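Long-range contact in putative Fe-S biosynthesis protein (Lactobacillus salivarius, PDB 2P2E), which is of unconfirmed function but probably takes part in the biosynthesis of iron-sulphur clusters: residues D86-L100 with T103-I116. Residues are numbered along the deposited sequence; the frame is centred on the assembly and turned at random.
Sequences DDNMKISLNTNNSLL and TGDNSGELMPALSI
Lys90 and Thr103 form an antiparallel hydrogen-bonded pair, Lys90 N reaching Thr103 O at 2.7 Å and Thr103 N returning to Lys90 O, while Leu100 and Leu114 pair in the same manner between strands 100-104 and 108-118, though there Leu100 N to Leu114 O is weak. Past Gly104 the ladder ends with Asp105 N on Asn88 O, and the side chains take over. Asn88 CG, anti to its own N (chi1 -159°), sends ND2 to Asp105 OD2 at 2.7 Å; the oxygen lies close to the amide plane, yet the donor meets it on the syn side, tilted from the carboxylate. Asp86 serves the turn that follows: its OD2 takes Asn106 N (3.0 Å) and Ser107 OG (3.0 Å) from opposite faces of the carboxylate, with a weak third bond from Ser107 N. An acidic oxygen suits a turn that presents several donors at once, and Gly104 suits its own position because a CB there would run into Asp86 OD2. With Asp86 cut back to alanine, Asn106 N and Ser107 OG would probably lose their shared acceptor and the turn would be freer to move. This turn joins the second and third strands of a meander, 88-93, 100-104 and 108-118; the loop of its first hairpin contains an Asx turn, Asn97 OD1 accepting from Leu99 N. Near the 104-108 turn the Leu110 side chain crosses that of Met89 at about a right angle, CD1 lying 3.8 Å from SE of this selenomethionine. Beside helix 9-19, Leu100 CD1 meets Ile116 CD1 at 4.0 Å. Leu99 lays CD1 on Ala113 CB, and one water joins Thr103 OG1 to Ser92 OG.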
loop_
_atom_site.group_PDB
_atom_site.type_symbol
_atom_site.label_atom_id
_atom_site.label_comp_id
_atom_site.label_asym_id
_atom_site.label_seq_id
_atom_site.Cartn_x
_atom_site.Cartn_y
_atom_site.Cartn_z
ATOM N N ASP A 86 3.705 -10.141 -5.987
ATOM C CA ASP A 86 3.141 -11.087 -6.942
ATOM C C ASP A 86 2.627 -10.249 -8.117
ATOM O O ASP A 86 2.294 -9.072 -7.946
ATOM C CB ASP A 86 1.972 -11.799 -6.281
ATOM C CG ASP A 86 1.869 -13.226 -6.677
ATOM O OD1 ASP A 86 1.653 -13.472 -7.885
ATOM O OD2 ASP A 86 1.999 -14.095 -5.779
ATOM N N ASP A 87 2.547 -10.842 -9.301
ATOM C CA ASP A 87 2.069 -10.102 -10.468
ATOM C C ASP A 87 0.596 -9.728 -10.370
ATOM O O ASP A 87 0.174 -8.669 -10.830
ATOM C CB ASP A 87 2.314 -10.914 -11.738
ATOM C CG ASP A 87 3.786 -11.045 -12.058
ATOM O OD1 ASP A 87 4.440 -10.005 -12.317
ATOM O OD2 ASP A 87 4.299 -12.181 -12.046
ATOM N N ASN A 88 -0.185 -10.601 -9.760
ATOM C CA ASN A 88 -1.596 -10.339 -9.610
ATOM C C ASN A 88 -1.936 -10.498 -8.151
ATOM O O ASN A 88 -2.018 -11.616 -7.648
ATOM C CB ASN A 88 -2.396 -11.330 -10.436
ATOM C CG ASN A 88 -3.793 -10.837 -10.731
ATOM O OD1 ASN A 88 -3.974 -9.746 -11.277
ATOM N ND2 ASN A 88 -4.791 -11.634 -10.374
HETATM N N MSE A 89 -2.134 -9.385 -7.467
HETATM C CA MSE A 89 -2.438 -9.448 -6.056
HETATM C C MSE A 89 -3.829 -8.989 -5.723
HETATM O O MSE A 89 -4.548 -8.476 -6.568
HETATM C CB MSE A 89 -1.444 -8.616 -5.285
HETATM C CG MSE A 89 -0.036 -9.076 -5.468
HETATM SE SE MSE A 89 1.162 -7.809 -4.666
HETATM C CE MSE A 89 1.242 -6.521 -6.103
ATOM N N LYS A 90 -4.194 -9.148 -4.463
ATOM C CA LYS A 90 -5.516 -8.773 -4.024
ATOM C C LYS A 90 -5.528 -8.190 -2.627
ATOM O O LYS A 90 -4.801 -8.635 -1.743
ATOM C CB LYS A 90 -6.416 -10.001 -4.074
ATOM C CG LYS A 90 -7.875 -9.774 -3.741
ATOM C CD LYS A 90 -8.634 -11.077 -3.965
ATOM C CE LYS A 90 -10.135 -10.905 -3.853
ATOM N NZ LYS A 90 -10.879 -12.178 -4.159
ATOM N N ILE A 91 -6.362 -7.177 -2.450
ATOM C CA ILE A 91 -6.545 -6.526 -1.170
ATOM C C ILE A 91 -7.998 -6.762 -0.807
ATOM O O ILE A 91 -8.900 -6.372 -1.540
ATOM C CB ILE A 91 -6.277 -5.025 -1.269
ATOM C CG1 ILE A 91 -4.801 -4.805 -1.608
ATOM C CG2 ILE A 91 -6.675 -4.329 0.033
ATOM C CD1 ILE A 91 -4.418 -3.362 -1.786
ATOM N N SER A 92 -8.224 -7.436 0.308
ATOM C CA SER A 92 -9.579 -7.715 0.742
ATOM C C SER A 92 -9.715 -7.272 2.181
ATOM O O SER A 92 -8.755 -6.767 2.769
ATOM C CB SER A 92 -9.886 -9.205 0.627
ATOM O OG SER A 92 -9.123 -9.947 1.559
ATOM N N LEU A 93 -10.907 -7.454 2.744
ATOM C CA LEU A 93 -11.160 -7.066 4.127
ATOM C C LEU A 93 -11.349 -8.290 5.019
ATOM O O LEU A 93 -12.156 -9.174 4.724
ATOM C CB LEU A 93 -12.393 -6.171 4.209
ATOM C CG LEU A 93 -12.829 -5.840 5.634
ATOM C CD1 LEU A 93 -11.727 -5.061 6.374
ATOM C CD2 LEU A 93 -14.106 -5.033 5.570
ATOM N N ASN A 94 -10.585 -8.338 6.105
ATOM C CA ASN A 94 -10.666 -9.447 7.041
ATOM C C ASN A 94 -12.045 -9.539 7.662
ATOM O O ASN A 94 -12.669 -8.522 8.009
ATOM C CB ASN A 94 -9.624 -9.295 8.151
ATOM C CG ASN A 94 -8.212 -9.346 7.624
ATOM O OD1 ASN A 94 -7.836 -10.281 6.925
ATOM N ND2 ASN A 94 -7.421 -8.342 7.956
ATOM N N THR A 95 -12.516 -10.771 7.799
ATOM C CA THR A 95 -13.824 -11.025 8.383
ATOM C C THR A 95 -13.745 -11.004 9.903
ATOM O O THR A 95 -14.743 -10.724 10.572
ATOM C CB THR A 95 -14.383 -12.388 7.931
ATOM O OG1 THR A 95 -13.448 -13.426 8.256
ATOM C CG2 THR A 95 -14.636 -12.382 6.424
ATOM N N ASN A 96 -12.556 -11.276 10.443
ATOM C CA ASN A 96 -12.367 -11.294 11.898
ATOM C C ASN A 96 -12.119 -9.935 12.542
ATOM O O ASN A 96 -12.685 -9.619 13.591
ATOM C CB ASN A 96 -11.204 -12.209 12.272
ATOM C CG ASN A 96 -11.476 -13.638 11.931
ATOM O OD1 ASN A 96 -12.528 -14.178 12.285
ATOM N ND2 ASN A 96 -10.529 -14.278 11.241
ATOM N N ASN A 97 -11.244 -9.151 11.928
ATOM C CA ASN A 97 -10.889 -7.840 12.444
ATOM C C ASN A 97 -11.201 -6.823 11.354
ATOM O O ASN A 97 -11.671 -7.195 10.278
ATOM C CB ASN A 97 -9.401 -7.844 12.796
ATOM C CG ASN A 97 -8.549 -8.351 11.655
ATOM O OD1 ASN A 97 -8.443 -7.694 10.615
ATOM N ND2 ASN A 97 -7.952 -9.529 11.827
ATOM N N SER A 98 -10.943 -5.547 11.608
ATOM C CA SER A 98 -11.244 -4.528 10.612
ATOM C C SER A 98 -10.060 -4.221 9.711
ATOM O O SER A 98 -10.055 -3.201 9.020
ATOM C CB SER A 98 -11.693 -3.240 11.296
ATOM O OG SER A 98 -10.654 -2.693 12.094
ATOM N N LEU A 99 -9.058 -5.092 9.712
ATOM C CA LEU A 99 -7.881 -4.861 8.887
ATOM C C LEU A 99 -8.001 -5.414 7.476
ATOM O O LEU A 99 -8.868 -6.247 7.183
ATOM C CB LEU A 99 -6.653 -5.466 9.555
ATOM C CG LEU A 99 -6.080 -4.685 10.732
ATOM C CD1 LEU A 99 -5.037 -5.536 11.437
ATOM C CD2 LEU A 99 -5.458 -3.398 10.237
ATOM N N LEU A 100 -7.126 -4.941 6.597
ATOM C CA LEU A 100 -7.122 -5.410 5.230
ATOM C C LEU A 100 -6.189 -6.598 5.108
ATOM O O LEU A 100 -5.396 -6.877 6.007
ATOM C CB LEU A 100 -6.667 -4.310 4.282
ATOM C CG LEU A 100 -7.617 -3.128 4.118
ATOM C CD1 LEU A 100 -7.010 -2.124 3.164
ATOM C CD2 LEU A 100 -8.945 -3.603 3.592
ATOM N N THR A 103 -3.069 -10.550 -0.547
ATOM C CA THR A 103 -2.720 -11.875 -1.035
ATOM C C THR A 103 -2.288 -11.844 -2.497
ATOM O O THR A 103 -2.639 -10.929 -3.230
ATOM C CB THR A 103 -3.902 -12.869 -0.891
ATOM O OG1 THR A 103 -5.035 -12.380 -1.614
ATOM C CG2 THR A 103 -4.266 -13.060 0.582
ATOM N N GLY A 104 -1.511 -12.844 -2.909
ATOM C CA GLY A 104 -1.055 -12.917 -4.287
ATOM C C GLY A 104 -1.459 -14.232 -4.938
ATOM O O GLY A 104 -1.581 -15.254 -4.261
ATOM N N ASP A 105 -1.670 -14.217 -6.250
ATOM C CA ASP A 105 -2.072 -15.430 -6.972
ATOM C C ASP A 105 -1.108 -16.605 -6.898
ATOM O O ASP A 105 -1.517 -17.760 -7.046
ATOM C CB ASP A 105 -2.285 -15.138 -8.451
ATOM C CG ASP A 105 -3.538 -14.373 -8.714
ATOM O OD1 ASP A 105 -4.287 -14.088 -7.749
ATOM O OD2 ASP A 105 -3.770 -14.060 -9.901
ATOM N N ASN A 106 0.167 -16.315 -6.682
ATOM C CA ASN A 106 1.175 -17.359 -6.650
ATOM C C ASN A 106 1.850 -17.530 -5.294
ATOM O O ASN A 106 2.481 -18.550 -5.049
ATOM C CB ASN A 106 2.210 -17.041 -7.728
ATOM C CG ASN A 106 1.560 -16.755 -9.082
ATOM O OD1 ASN A 106 1.965 -15.836 -9.815
ATOM N ND2 ASN A 106 0.542 -17.547 -9.423
ATOM N N SER A 107 1.704 -16.545 -4.413
ATOM C CA SER A 107 2.337 -16.600 -3.099
ATOM C C SER A 107 1.345 -16.840 -1.967
ATOM O O SER A 107 1.731 -17.235 -0.864
ATOM C CB SER A 107 3.086 -15.287 -2.833
ATOM O OG SER A 107 4.038 -15.007 -3.852
ATOM N N GLY A 108 0.069 -16.607 -2.240
ATOM C CA GLY A 108 -0.935 -16.778 -1.211
ATOM C C GLY A 108 -0.896 -15.531 -0.354
ATOM O O GLY A 108 -0.675 -14.432 -0.871
ATOM N N GLU A 109 -1.097 -15.685 0.951
ATOM C CA GLU A 109 -1.076 -14.540 1.840
ATOM C C GLU A 109 0.301 -13.910 1.874
ATOM O O GLU A 109 1.276 -14.564 2.223
ATOM C CB GLU A 109 -1.475 -14.943 3.259
ATOM C CG GLU A 109 -2.942 -15.312 3.406
ATOM C CD GLU A 109 -3.420 -15.163 4.836
ATOM O OE1 GLU A 109 -2.737 -15.702 5.738
ATOM O OE2 GLU A 109 -4.470 -14.507 5.053
ATOM N N LEU A 110 0.377 -12.638 1.499
ATOM C CA LEU A 110 1.635 -11.916 1.510
ATOM C C LEU A 110 1.668 -11.127 2.802
ATOM O O LEU A 110 2.725 -10.944 3.404
ATOM C CB LEU A 110 1.716 -10.967 0.314
ATOM C CG LEU A 110 1.933 -11.633 -1.042
ATOM C CD1 LEU A 110 1.693 -10.639 -2.155
ATOM C CD2 LEU A 110 3.338 -12.191 -1.103
HETATM N N MSE A 111 0.487 -10.674 3.216
HETATM C CA MSE A 111 0.320 -9.897 4.437
HETATM C C MSE A 111 -1.090 -10.073 4.984
HETATM O O MSE A 111 -2.013 -9.384 4.568
HETATM C CB MSE A 111 0.559 -8.420 4.159
HETATM C CG MSE A 111 0.322 -7.564 5.376
HETATM SE SE MSE A 111 1.591 -8.009 6.791
HETATM C CE MSE A 111 1.521 -6.358 7.843
ATOM N N PRO A 112 -1.273 -10.995 5.933
ATOM C CA PRO A 112 -2.604 -11.231 6.510
ATOM C C PRO A 112 -3.277 -10.052 7.205
ATOM O O PRO A 112 -4.500 -9.991 7.267
ATOM C CB PRO A 112 -2.371 -12.414 7.451
ATOM C CG PRO A 112 -0.918 -12.297 7.808
ATOM C CD PRO A 112 -0.279 -11.923 6.495
ATOM N N ALA A 113 -2.493 -9.121 7.732
ATOM C CA ALA A 113 -3.051 -7.953 8.405
ATOM C C ALA A 113 -2.379 -6.693 7.862
ATOM O O ALA A 113 -1.394 -6.206 8.408
ATOM C CB ALA A 113 -2.842 -8.062 9.904
ATOM N N LEU A 114 -2.929 -6.170 6.779
ATOM C CA LEU A 114 -2.398 -4.987 6.117
ATOM C C LEU A 114 -2.923 -3.701 6.747
ATOM O O LEU A 114 -4.097 -3.395 6.634
ATOM C CB LEU A 114 -2.801 -5.058 4.658
ATOM C CG LEU A 114 -2.257 -4.078 3.635
ATOM C CD1 LEU A 114 -0.751 -4.235 3.484
ATOM C CD2 LEU A 114 -2.966 -4.352 2.321
ATOM N N SER A 115 -2.055 -2.936 7.396
ATOM C CA SER A 115 -2.486 -1.698 8.048
ATOM C C SER A 115 -2.466 -0.498 7.128
ATOM O O SER A 115 -1.935 -0.554 6.030
ATOM C CB SER A 115 -1.598 -1.386 9.245
ATOM O OG SER A 115 -0.341 -0.890 8.826
ATOM N N ILE A 116 -3.039 0.601 7.591
ATOM C CA ILE A 116 -3.070 1.819 6.798
ATOM C C ILE A 116 -2.514 2.995 7.589
ATOM O O ILE A 116 -2.948 3.260 8.701
ATOM C CB ILE A 116 -4.492 2.164 6.383
ATOM C CG1 ILE A 116 -5.156 0.936 5.775
ATOM C CG2 ILE A 116 -4.471 3.326 5.394
ATOM C CD1 ILE A 116 -6.640 1.077 5.616
HETATM O O HOH W 1 -6.733 -10.121 -0.241
HETATM O O HOH W 2 -6.403 -2.134 7.442
#